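Iron binding protein FbpA (Mannheimia haemolytica, PDB 1Q35) binds ferric iron in the periplasm as a bacterial solute-binding protein, probably to hand it to a membrane transporter for uptake. Local coordinates at residues Pro12-Pro17 with Ser197-Lys202; Asp76-Glu81 with Leu249-Ser254; Glu164-Asn169 with Val311-Phe316; Ile218-Gly223 with Gly285-Asp290. All blocks are in the same frame, centred on the assembly; numbering follows the deposited sequence.

Contact 1 of 4, residues Pro12-Pro17 with Ser197-Lys202. With FMT (formic acid), chain C.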
# COMPACT_ATOMS: atom_id res chain seq x y z
N PRO A 12 -10.62 5.61 8.39
CA PRO A 12 -11.37 4.79 9.36
C PRO A 12 -11.89 3.46 8.82
O PRO A 12 -11.79 2.47 9.51
CB PRO A 12 -12.53 5.71 9.76
CG PRO A 12 -12.02 7.07 9.58
CD PRO A 12 -11.05 7.02 8.43
N TYR A 13 -12.42 3.43 7.60
CA TYR A 13 -13.06 2.21 7.10
C TYR A 13 -12.09 1.03 6.98
O TYR A 13 -12.52 -0.12 7.03
CB TYR A 13 -13.83 2.46 5.79
CG TYR A 13 -13.02 2.55 4.51
CD1 TYR A 13 -12.04 3.52 4.33
CD2 TYR A 13 -13.28 1.68 3.45
CE1 TYR A 13 -11.32 3.60 3.14
CE2 TYR A 13 -12.58 1.76 2.26
CZ TYR A 13 -11.59 2.71 2.11
OH TYR A 13 -10.90 2.79 0.92
N LEU A 14 -10.79 1.31 6.86
CA LEU A 14 -9.77 0.26 6.74
C LEU A 14 -8.93 0.01 8.01
O LEU A 14 -7.99 -0.79 7.98
CB LEU A 14 -8.85 0.58 5.55
CG LEU A 14 -9.51 0.42 4.18
CD1 LEU A 14 -8.65 1.04 3.09
CD2 LEU A 14 -9.77 -1.04 3.87
N ILE A 15 -9.26 0.67 9.12
CA ILE A 15 -8.50 0.46 10.36
C ILE A 15 -9.33 0.50 11.65
O ILE A 15 -8.98 -0.15 12.63
CB ILE A 15 -7.30 1.45 10.43
CG1 ILE A 15 -6.25 1.00 11.46
CG2 ILE A 15 -7.77 2.86 10.71
CD1 ILE A 15 -5.63 -0.34 11.20
N GLU A 16 -10.44 1.24 11.64
CA GLU A 16 -11.30 1.35 12.82
C GLU A 16 -11.75 0.01 13.39
O GLU A 16 -11.73 -0.15 14.61
CB GLU A 16 -12.51 2.25 12.53
CG GLU A 16 -13.32 2.65 13.75
CD GLU A 16 -14.47 3.57 13.38
OE1 GLU A 16 -15.63 3.12 13.43
OE2 GLU A 16 -14.20 4.74 13.04
N PRO A 17 -12.15 -0.97 12.57
CA PRO A 17 -12.55 -2.27 13.12
C PRO A 17 -11.46 -2.93 13.98
O PRO A 17 -11.76 -3.47 15.04
CB PRO A 17 -12.85 -3.11 11.87
CG PRO A 17 -13.22 -2.11 10.84
CD PRO A 17 -12.32 -0.93 11.10
N SER A 197 -4.69 -4.28 -4.74
CA SER A 197 -5.51 -5.47 -4.82
C SER A 197 -6.71 -5.46 -3.88
O SER A 197 -7.82 -5.82 -4.26
CB SER A 197 -4.65 -6.70 -4.53
OG SER A 197 -3.95 -6.57 -3.29
N TYR A 198 -6.48 -5.07 -2.63
CA TYR A 198 -7.53 -5.16 -1.61
C TYR A 198 -8.75 -4.31 -1.96
O TYR A 198 -9.86 -4.63 -1.57
CB TYR A 198 -6.99 -4.82 -0.20
CG TYR A 198 -6.31 -3.48 -0.11
CD1 TYR A 198 -4.96 -3.35 -0.40
CD2 TYR A 198 -7.02 -2.33 0.22
CE1 TYR A 198 -4.33 -2.13 -0.35
CE2 TYR A 198 -6.39 -1.09 0.27
CZ TYR A 198 -5.04 -1.01 -0.02
OH TYR A 198 -4.37 0.19 -0.01
N TYR A 199 -8.55 -3.24 -2.72
CA TYR A 199 -9.67 -2.41 -3.14
C TYR A 199 -10.70 -3.17 -3.98
O TYR A 199 -11.88 -2.82 -3.95
CB TYR A 199 -9.20 -1.16 -3.90
CG TYR A 199 -8.54 -0.13 -3.02
CD1 TYR A 199 -7.24 0.31 -3.27
CD2 TYR A 199 -9.21 0.42 -1.94
CE1 TYR A 199 -6.63 1.25 -2.46
CE2 TYR A 199 -8.60 1.37 -1.12
CZ TYR A 199 -7.31 1.78 -1.39
OH TYR A 199 -6.69 2.72 -0.60
N TYR A 200 -10.28 -4.19 -4.72
CA TYR A 200 -11.22 -5.00 -5.49
C TYR A 200 -12.22 -5.69 -4.56
O TYR A 200 -13.43 -5.68 -4.81
CB TYR A 200 -10.48 -6.03 -6.34
CG TYR A 200 -11.30 -6.62 -7.45
CD1 TYR A 200 -11.72 -7.93 -7.41
CD2 TYR A 200 -11.63 -5.87 -8.58
CE1 TYR A 200 -12.47 -8.49 -8.44
CE2 TYR A 200 -12.37 -6.42 -9.62
CZ TYR A 200 -12.79 -7.73 -9.54
OH TYR A 200 -13.53 -8.29 -10.56
N GLY A 201 -11.73 -6.25 -3.46
CA GLY A 201 -12.60 -6.86 -2.46
C GLY A 201 -13.46 -5.85 -1.72
O GLY A 201 -14.64 -6.10 -1.47
N LYS A 202 -12.89 -4.70 -1.38
CA LYS A 202 -13.67 -3.64 -0.76
C LYS A 202 -14.84 -3.21 -1.65
O LYS A 202 -15.95 -3.01 -1.17
CB LYS A 202 -12.80 -2.43 -0.44
CG LYS A 202 -11.76 -2.66 0.67
CD LYS A 202 -12.37 -3.10 1.99
CE LYS A 202 -13.33 -2.07 2.58
NZ LYS A 202 -14.07 -2.59 3.76
C FMT C . -5.28 2.13 2.79
O1 FMT C . -5.56 2.44 4.05
O2 FMT C . -4.91 1.00 2.53
O HOH W 1 -12.58 -2.71 6.11
O HOH W 2 -8.42 4.11 1.10
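The iron-binding cleft is bordered here by Tyr13 and Leu14, from the loop before helix 16-26, and by Tyr198, Tyr199 and Lys202 of helix 198-205. Tyr198 and Tyr199 are iron ligands, as is the neighbouring Tyr142, but this chain carries no metal. The side chain of Tyr13 crosses that of Tyr199 at about a right angle and brings its oxygen to the edge of the Tyr199 ring, with Tyr13 OH 3.4 Å from Tyr199 CE2. A water bridges the two hydroxyls, 2.8 Å from Tyr13 OH and equally far from Tyr199 OH. Tyr198 CE2 lies over the centre of one face of the Tyr199 ring. Tyr198 OH is bonded to Asn196 and, weakly, to a formic acid molecule, probably from the crystallisation liquor, with Tyr198 OH 2.7 Å from FMT O2; Arg10 and Arg101 hold this molecule as well. Leu14 supplies branched hydrocarbon on both flanks: Leu14 CD1 rests 4.2 Å from Tyr198 CE2, while Leu14 CD2 passes 3.8 Å from Lys202 CD. The lysine bends (chi2 -58°, chi3 -61°), its aliphatic part meeting the Tyr13 ring through CE; a water 2.8 Å from Lys202 NZ also lies within hydrogen-bonding distance of Tyr13 O. With no direct hydrogen bond between the segments, the link runs through waters and van der Waals contacts, consistent with surfaces that can part when a two-lobed binding protein opens.

Contact 2 of 4, residues Asp76-Glu81 with Leu249-Ser254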
# COMPACT_ATOMS: atom_id res chain seq x y z
N ASP A 76 11.71 -4.79 20.86
CA ASP A 76 12.09 -6.19 20.95
C ASP A 76 10.97 -6.93 21.67
O ASP A 76 10.85 -6.85 22.89
CB ASP A 76 13.42 -6.29 21.71
CG ASP A 76 13.93 -7.72 21.82
OD1 ASP A 76 13.43 -8.62 21.12
OD2 ASP A 76 14.87 -8.02 22.60
N SER A 77 10.16 -7.64 20.90
CA SER A 77 8.97 -8.33 21.39
C SER A 77 8.96 -9.76 20.88
O SER A 77 9.09 -10.00 19.69
CB SER A 77 7.71 -7.61 20.88
OG SER A 77 6.57 -8.44 21.01
N LYS A 78 8.81 -10.71 21.80
CA LYS A 78 8.70 -12.13 21.44
C LYS A 78 7.42 -12.39 20.65
O LYS A 78 7.38 -13.30 19.82
CB LYS A 78 8.70 -13.05 22.68
CG LYS A 78 9.41 -12.53 23.94
CD LYS A 78 8.43 -12.23 25.08
CE LYS A 78 7.46 -11.08 24.77
NZ LYS A 78 8.16 -9.77 24.64
N VAL A 79 6.37 -11.62 20.93
CA VAL A 79 5.09 -11.75 20.23
C VAL A 79 5.23 -11.33 18.77
O VAL A 79 4.78 -12.05 17.87
CB VAL A 79 3.99 -10.91 20.93
CG1 VAL A 79 2.70 -10.91 20.10
CG2 VAL A 79 3.73 -11.45 22.34
N LEU A 80 5.88 -10.19 18.51
CA LEU A 80 6.11 -9.73 17.14
C LEU A 80 7.04 -10.69 16.39
O LEU A 80 6.86 -10.93 15.20
CB LEU A 80 6.70 -8.32 17.13
CG LEU A 80 5.86 -7.20 17.74
CD1 LEU A 80 6.59 -5.87 17.69
CD2 LEU A 80 4.51 -7.08 17.03
N GLU A 81 8.01 -11.25 17.10
CA GLU A 81 8.94 -12.21 16.50
C GLU A 81 8.22 -13.46 16.01
O GLU A 81 8.51 -13.96 14.93
CB GLU A 81 10.01 -12.60 17.53
CG GLU A 81 11.06 -13.55 16.99
CD GLU A 81 12.15 -13.84 18.01
OE1 GLU A 81 13.31 -13.45 17.76
OE2 GLU A 81 11.84 -14.44 19.05
N LEU A 249 -0.54 -2.56 21.46
CA LEU A 249 -1.31 -2.33 20.24
C LEU A 249 -0.68 -3.03 19.03
O LEU A 249 -1.38 -3.72 18.29
CB LEU A 249 -1.47 -0.84 19.95
CG LEU A 249 -2.17 -0.50 18.63
CD1 LEU A 249 -3.53 -1.16 18.51
CD2 LEU A 249 -2.30 0.99 18.48
N ILE A 250 0.62 -2.88 18.82
CA ILE A 250 1.22 -3.48 17.64
C ILE A 250 1.30 -5.00 17.77
O ILE A 250 1.13 -5.71 16.78
CB ILE A 250 2.57 -2.80 17.24
CG1 ILE A 250 3.70 -3.09 18.22
CG2 ILE A 250 2.38 -1.30 17.10
CD1 ILE A 250 5.05 -2.64 17.68
N GLU A 251 1.49 -5.50 18.99
CA GLU A 251 1.39 -6.94 19.24
C GLU A 251 -0.01 -7.45 18.93
O GLU A 251 -0.16 -8.51 18.32
CB GLU A 251 1.77 -7.25 20.70
CG GLU A 251 3.26 -7.12 20.97
CD GLU A 251 3.65 -7.31 22.43
OE1 GLU A 251 4.83 -7.62 22.68
OE2 GLU A 251 2.80 -7.13 23.32
N TYR A 252 -1.03 -6.69 19.32
CA TYR A 252 -2.41 -7.05 19.03
C TYR A 252 -2.67 -7.10 17.52
O TYR A 252 -3.28 -8.04 17.02
CB TYR A 252 -3.39 -6.06 19.67
CG TYR A 252 -4.84 -6.44 19.50
CD1 TYR A 252 -5.57 -6.03 18.39
CD2 TYR A 252 -5.49 -7.22 20.45
CE1 TYR A 252 -6.90 -6.39 18.23
CE2 TYR A 252 -6.82 -7.58 20.31
CZ TYR A 252 -7.52 -7.16 19.19
OH TYR A 252 -8.84 -7.52 19.04
N LEU A 253 -2.19 -6.09 16.80
CA LEU A 253 -2.41 -6.02 15.36
C LEU A 253 -1.70 -7.15 14.62
O LEU A 253 -2.13 -7.53 13.52
CB LEU A 253 -1.99 -4.65 14.81
CG LEU A 253 -2.86 -3.47 15.28
CD1 LEU A 253 -2.26 -2.15 14.83
CD2 LEU A 253 -4.30 -3.60 14.80
N SER A 254 -0.65 -7.70 15.22
CA SER A 254 0.09 -8.83 14.64
C SER A 254 -0.53 -10.20 14.93
O SER A 254 -0.12 -11.19 14.32
CB SER A 254 1.54 -8.82 15.14
OG SER A 254 1.67 -9.41 16.44
O HOH W 3 6.71 -7.33 24.64
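Leu80 and Ile250 meet at the tightly packed end of this contact, where the two side chains cross at about a right angle and Leu80 CD1 comes within 3.6 Å of Ile250 CD1. Phe96 of strand 96-108 touches both, so branched aliphatic residues suit this buried position. The other methyl of Leu80, CD2, rests against the backbone of helix 243-254, 3.8 Å from Glu251 CA, and near Ser254 OG. That hydroxyl tolerates an apolar neighbour because its polar needs are met elsewhere, by Glu251 O 2.8 Å from Ser254 OG and by Asn83. Ser77 is the N-cap of helix 78-83: its OG accepts from Leu80 N at 3.1 Å in a nearly straight bond (170°). The same oxygen donates to Glu251, with Ser77 OG a short 2.5 Å from Glu251 OE1, at the lone pair that faces away from the other carboxylate oxygen. The cap is thus tied to the second helix, and serine fits because one small hydroxyl can both accept and donate. Glu251 gets there by stretching out beyond CG (chi2 175°), its methylenes crossing Val79 with Glu251 CB 3.8 Å from Val79 CG1. Toward solvent the contact is looser. Lys78 is exposed, and its NZ, 4.4 Å from Glu251 OE1, is too far for a salt bridge; a water accepts from Lys78 NZ and donates to Glu251 OE1, its oxygen 2.7 Å from that atom.

Contact 3 of 4, residues Glu164-Asn169 with Val311-Phe316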
# COMPACT_ATOMS: atom_id res chain seq x y z
N GLU A 164 7.20 7.95 -19.47
CA GLU A 164 6.81 8.78 -20.61
C GLU A 164 5.77 8.06 -21.46
O GLU A 164 4.78 8.67 -21.89
CB GLU A 164 8.03 9.15 -21.45
CG GLU A 164 9.03 10.06 -20.76
CD GLU A 164 8.74 11.53 -20.94
OE1 GLU A 164 9.71 12.31 -20.91
OE2 GLU A 164 7.56 11.91 -21.09
N GLY A 165 5.95 6.76 -21.67
CA GLY A 165 5.00 5.98 -22.44
C GLY A 165 3.67 5.80 -21.72
O GLY A 165 2.60 5.89 -22.33
N LEU A 166 3.74 5.54 -20.42
CA LEU A 166 2.55 5.41 -19.59
C LEU A 166 1.75 6.72 -19.63
O LEU A 166 0.54 6.71 -19.85
CB LEU A 166 2.94 5.03 -18.16
CG LEU A 166 1.78 4.84 -17.19
CD1 LEU A 166 0.87 3.69 -17.62
CD2 LEU A 166 2.31 4.61 -15.79
N LYS A 167 2.44 7.84 -19.41
CA LYS A 167 1.80 9.15 -19.50
C LYS A 167 1.14 9.36 -20.86
O LYS A 167 -0.00 9.81 -20.94
CB LYS A 167 2.82 10.26 -19.23
CG LYS A 167 2.21 11.66 -19.28
CD LYS A 167 3.27 12.74 -19.30
CE LYS A 167 2.63 14.11 -19.42
NZ LYS A 167 3.63 15.19 -19.47
N ALA A 168 1.84 9.02 -21.92
CA ALA A 168 1.32 9.20 -23.27
C ALA A 168 0.05 8.39 -23.52
O ALA A 168 -0.76 8.75 -24.39
CB ALA A 168 2.37 8.82 -24.29
N ASN A 169 -0.13 7.31 -22.76
CA ASN A 169 -1.26 6.40 -22.95
C ASN A 169 -2.46 6.67 -22.05
O ASN A 169 -3.46 5.95 -22.13
CB ASN A 169 -0.79 4.95 -22.76
CG ASN A 169 0.09 4.47 -23.90
OD1 ASN A 169 0.16 5.10 -24.96
ND2 ASN A 169 0.76 3.34 -23.70
N VAL A 311 8.97 14.12 -16.00
CA VAL A 311 8.04 13.82 -17.09
C VAL A 311 6.73 14.60 -16.96
O VAL A 311 5.90 14.55 -17.86
CB VAL A 311 7.76 12.29 -17.23
CG1 VAL A 311 9.06 11.51 -17.33
CG2 VAL A 311 6.89 11.77 -16.10
N LYS A 312 6.56 15.31 -15.85
CA LYS A 312 5.34 16.06 -15.57
C LYS A 312 4.13 15.15 -15.77
O LYS A 312 3.22 15.43 -16.56
CB LYS A 312 5.26 17.34 -16.42
CG LYS A 312 6.37 18.35 -16.11
CD LYS A 312 6.22 18.96 -14.71
CE LYS A 312 7.24 20.05 -14.44
NZ LYS A 312 8.53 19.52 -13.92
N PHE A 313 4.16 14.04 -15.04
CA PHE A 313 3.24 12.93 -15.25
C PHE A 313 1.77 13.34 -15.19
O PHE A 313 0.95 12.80 -15.94
CB PHE A 313 3.50 11.82 -14.22
CG PHE A 313 2.77 10.54 -14.52
CD1 PHE A 313 3.33 9.59 -15.36
CD2 PHE A 313 1.52 10.31 -13.99
CE1 PHE A 313 2.65 8.44 -15.65
CE2 PHE A 313 0.84 9.16 -14.28
CZ PHE A 313 1.41 8.21 -15.10
N ASP A 314 1.44 14.24 -14.28
CA ASP A 314 0.05 14.62 -14.04
C ASP A 314 -0.48 15.71 -14.96
O ASP A 314 -1.67 16.02 -14.94
CB ASP A 314 -0.13 15.06 -12.59
CG ASP A 314 0.03 13.94 -11.59
OD1 ASP A 314 0.10 12.74 -11.99
OD2 ASP A 314 0.09 14.16 -10.37
N ASP A 315 0.39 16.31 -15.76
CA ASP A 315 -0.02 17.36 -16.69
C ASP A 315 -0.66 16.75 -17.94
O ASP A 315 -0.03 15.95 -18.63
CB ASP A 315 1.18 18.22 -17.07
CG ASP A 315 0.80 19.39 -17.94
OD1 ASP A 315 0.60 20.50 -17.40
OD2 ASP A 315 0.69 19.30 -19.17
N PHE A 316 -1.89 17.15 -18.23
CA PHE A 316 -2.67 16.58 -19.34
C PHE A 316 -2.93 17.63 -20.43
O PHE A 316 -3.85 17.48 -21.24
CB PHE A 316 -3.99 16.03 -18.78
CG PHE A 316 -4.64 14.98 -19.65
CD1 PHE A 316 -4.09 13.70 -19.73
CD2 PHE A 316 -5.80 15.25 -20.36
CE1 PHE A 316 -4.68 12.73 -20.52
CE2 PHE A 316 -6.39 14.28 -21.15
CZ PHE A 316 -5.84 13.02 -21.23
O HOH W 4 6.55 14.26 -20.55
O HOH W 5 2.60 17.66 -20.32
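Lys167 NZ is gripped by two backbone carbonyls at the end of helix 301-311, each 2.9 Å away: Val311 O and Lys312 O. The first is met almost head-on (C=O...N angle 161°), whereas the ammonium lies well above the plane of the second. Lys312 O has another donor, since Asp315 N closes a type I turn onto it from the opposite face. A water 2.8 Å from Lys167 NZ accepts a third bond and donates to Asp315 OD2, which also pairs with Ser317. A long, unbranched side chain suits this place: Lys167 leaves helix 141-168 with CG anti to the backbone N (chi1 -179°) and stays extended to its tip, with Lys167 CE 3.3 Å from Asp315 O on the way. Lys312, with its positive phi of 51°, ends the helix in a Schellman motif, and the chain then turns so that Phe313 folds back toward the helix of Lys167. There the ring packs against Leu166, whose CG lies in the ring plane at its edge and whose CD2 is 3.8 Å from Phe313 CZ; Lys167 CB lies 4.0 Å from Phe313 CD1. In one of two conformers of Glu164, so with some doubt, Glu164 CD comes 3.6 Å from Val311 CG1. The carbonyl oxygens at a helix C-terminus are partially negative, and the helix dipole adds to this, so they would probably stabilise the positive charge of Lys167 while the ammonium ties the C-terminal tail to helix 141-168.

Contact 4 of 4, residues Ile218-Gly223 with Gly285-Asp290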
# COMPACT_ATOMS: atom_id res chain seq x y z
N ILE A 218 -9.23 -8.46 -12.10
CA ILE A 218 -7.96 -8.27 -11.38
C ILE A 218 -6.87 -9.12 -12.03
O ILE A 218 -7.07 -10.31 -12.29
CB ILE A 218 -8.12 -8.56 -9.86
CG1 ILE A 218 -6.83 -8.24 -9.11
CG2 ILE A 218 -8.54 -10.01 -9.58
CD1 ILE A 218 -7.00 -8.06 -7.62
N ASN A 219 -5.73 -8.50 -12.32
CA ASN A 219 -4.61 -9.20 -12.95
C ASN A 219 -3.33 -8.95 -12.17
O ASN A 219 -3.01 -7.81 -11.84
CB ASN A 219 -4.37 -8.72 -14.39
CG ASN A 219 -5.60 -8.82 -15.26
OD1 ASN A 219 -5.83 -9.84 -15.91
ND2 ASN A 219 -6.38 -7.75 -15.31
N PHE A 220 -2.59 -10.02 -11.91
CA PHE A 220 -1.30 -9.95 -11.22
C PHE A 220 -0.20 -10.03 -12.27
O PHE A 220 -0.01 -11.08 -12.89
CB PHE A 220 -1.17 -11.11 -10.24
CG PHE A 220 -2.25 -11.14 -9.20
CD1 PHE A 220 -3.23 -12.13 -9.24
CD2 PHE A 220 -2.29 -10.19 -8.19
CE1 PHE A 220 -4.23 -12.16 -8.29
CE2 PHE A 220 -3.29 -10.22 -7.23
CZ PHE A 220 -4.26 -11.20 -7.28
N PRO A 221 0.51 -8.93 -12.52
CA PRO A 221 1.57 -8.94 -13.53
C PRO A 221 2.57 -10.07 -13.31
O PRO A 221 2.93 -10.40 -12.18
CB PRO A 221 2.21 -7.56 -13.35
CG PRO A 221 1.08 -6.72 -12.90
CD PRO A 221 0.34 -7.58 -11.93
N SER A 222 3.00 -10.68 -14.41
CA SER A 222 3.81 -11.89 -14.37
C SER A 222 4.98 -11.82 -15.36
O SER A 222 5.39 -12.83 -15.93
CB SER A 222 2.92 -13.11 -14.65
OG SER A 222 2.23 -12.97 -15.88
N GLY A 223 5.52 -10.62 -15.53
CA GLY A 223 6.77 -10.44 -16.22
C GLY A 223 7.95 -10.87 -15.36
O GLY A 223 7.79 -11.53 -14.35
N GLY A 285 -6.59 -16.51 -6.80
CA GLY A 285 -5.41 -17.35 -6.97
C GLY A 285 -4.19 -16.66 -6.40
O GLY A 285 -4.24 -15.50 -5.98
N THR A 286 -3.07 -17.38 -6.37
CA THR A 286 -1.80 -16.79 -5.97
C THR A 286 -1.06 -16.22 -7.19
O THR A 286 -1.58 -16.23 -8.31
CB THR A 286 -0.96 -17.77 -5.13
OG1 THR A 286 0.05 -17.04 -4.41
CG2 THR A 286 -0.19 -18.76 -5.99
N PHE A 287 0.13 -15.69 -6.96
CA PHE A 287 0.91 -15.08 -8.02
C PHE A 287 2.37 -15.01 -7.60
O PHE A 287 2.70 -15.21 -6.44
CB PHE A 287 0.37 -13.68 -8.34
CG PHE A 287 0.32 -12.77 -7.16
CD1 PHE A 287 -0.81 -12.72 -6.36
CD2 PHE A 287 1.40 -11.99 -6.84
CE1 PHE A 287 -0.86 -11.88 -5.26
CE2 PHE A 287 1.36 -11.15 -5.75
CZ PHE A 287 0.24 -11.10 -4.95
N LYS A 288 3.24 -14.75 -8.57
CA LYS A 288 4.66 -14.59 -8.31
C LYS A 288 4.93 -13.15 -7.87
O LYS A 288 4.77 -12.21 -8.65
CB LYS A 288 5.44 -14.91 -9.59
CG LYS A 288 6.96 -14.84 -9.46
CD LYS A 288 7.65 -15.08 -10.81
CE LYS A 288 7.53 -13.89 -11.77
NZ LYS A 288 8.15 -14.18 -13.10
N SER A 289 5.32 -12.98 -6.61
CA SER A 289 5.70 -11.68 -6.09
C SER A 289 7.10 -11.29 -6.56
O SER A 289 7.96 -12.14 -6.75
CB SER A 289 5.65 -11.66 -4.56
OG SER A 289 4.33 -11.72 -4.07
N ASP A 290 7.32 -10.00 -6.71
CA ASP A 290 8.67 -9.46 -6.86
C ASP A 290 9.47 -9.88 -5.63
O ASP A 290 8.99 -9.77 -4.51
CB ASP A 290 8.58 -7.93 -6.96
CG ASP A 290 9.85 -7.30 -7.47
OD1 ASP A 290 9.77 -6.12 -7.91
OD2 ASP A 290 10.95 -7.88 -7.48
O HOH W 6 2.44 -13.34 -11.26
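Phe220 and Phe287 bring the two segments closest, their CA atoms 6.4 Å apart, with Ser222 CA and Lys288 CA following at 6.7 Å. Residues 220-223 lie just beyond strand 216-219 and residues 285-288 beyond helix 279-283; the two run in roughly the same direction, 30° apart end to end. No direct backbone hydrogen bond joins the two segments; a water links them, donating to Pro221 O and accepting from Lys288 N, 3.1 Å from each. Pro221 O has a second partner in Thr227. Gly285 starts the second segment with a positive phi of 82°, which glycine adopts easily. The rings of Phe220 and Phe287 then form an offset stack, with centroids 4.2 Å apart and planes tilted by 14°. Phe287 CD1 sits over the centre of the Phe220 ring, whereas Phe220 CD2 is displaced toward the rim of the Phe287 ring; the two CB atoms also touch, Phe220 CB being 3.5 Å from Phe287 CB. Flat aromatic rings suit this surface contact because they overlap over a broad apolar area. Farther along, exposed Lys288, its chain bent at chi3, which sets CE, makes a hydrogen bond with Lys288 NZ 3.0 Å from Gly223 O. The backbones of Lys288 and Asp290 bond to Thr227, just before strand 228-236, so an aromatic stack and a lysine-carbonyl bond fasten a connecting loop beside the central sheet of a periplasmic binding protein fold.

Overall arrangement
Contact 1 lies at the iron site, and the other contacts are spread through the chain around it. Contact 4 is the one that touches it, where Ile218 CD1 packs 4.1 Å from Ser197 CA, and the side chain of Phe220 lies about 10 Å from that of Tyr198. Contact 3 holds the far end of helix 141-168, the helix that carries the iron ligand Tyr142; the side chains of Phe313 and Tyr142 are about 12 Å apart. Contact 2 sits apart from the site, its centre 22 Å from that of contact 1, although their nearest atoms are about 5 Å apart. Contacts 2 and 3 occupy opposite sides of the chain's centre, with their own centres 42 Å apart.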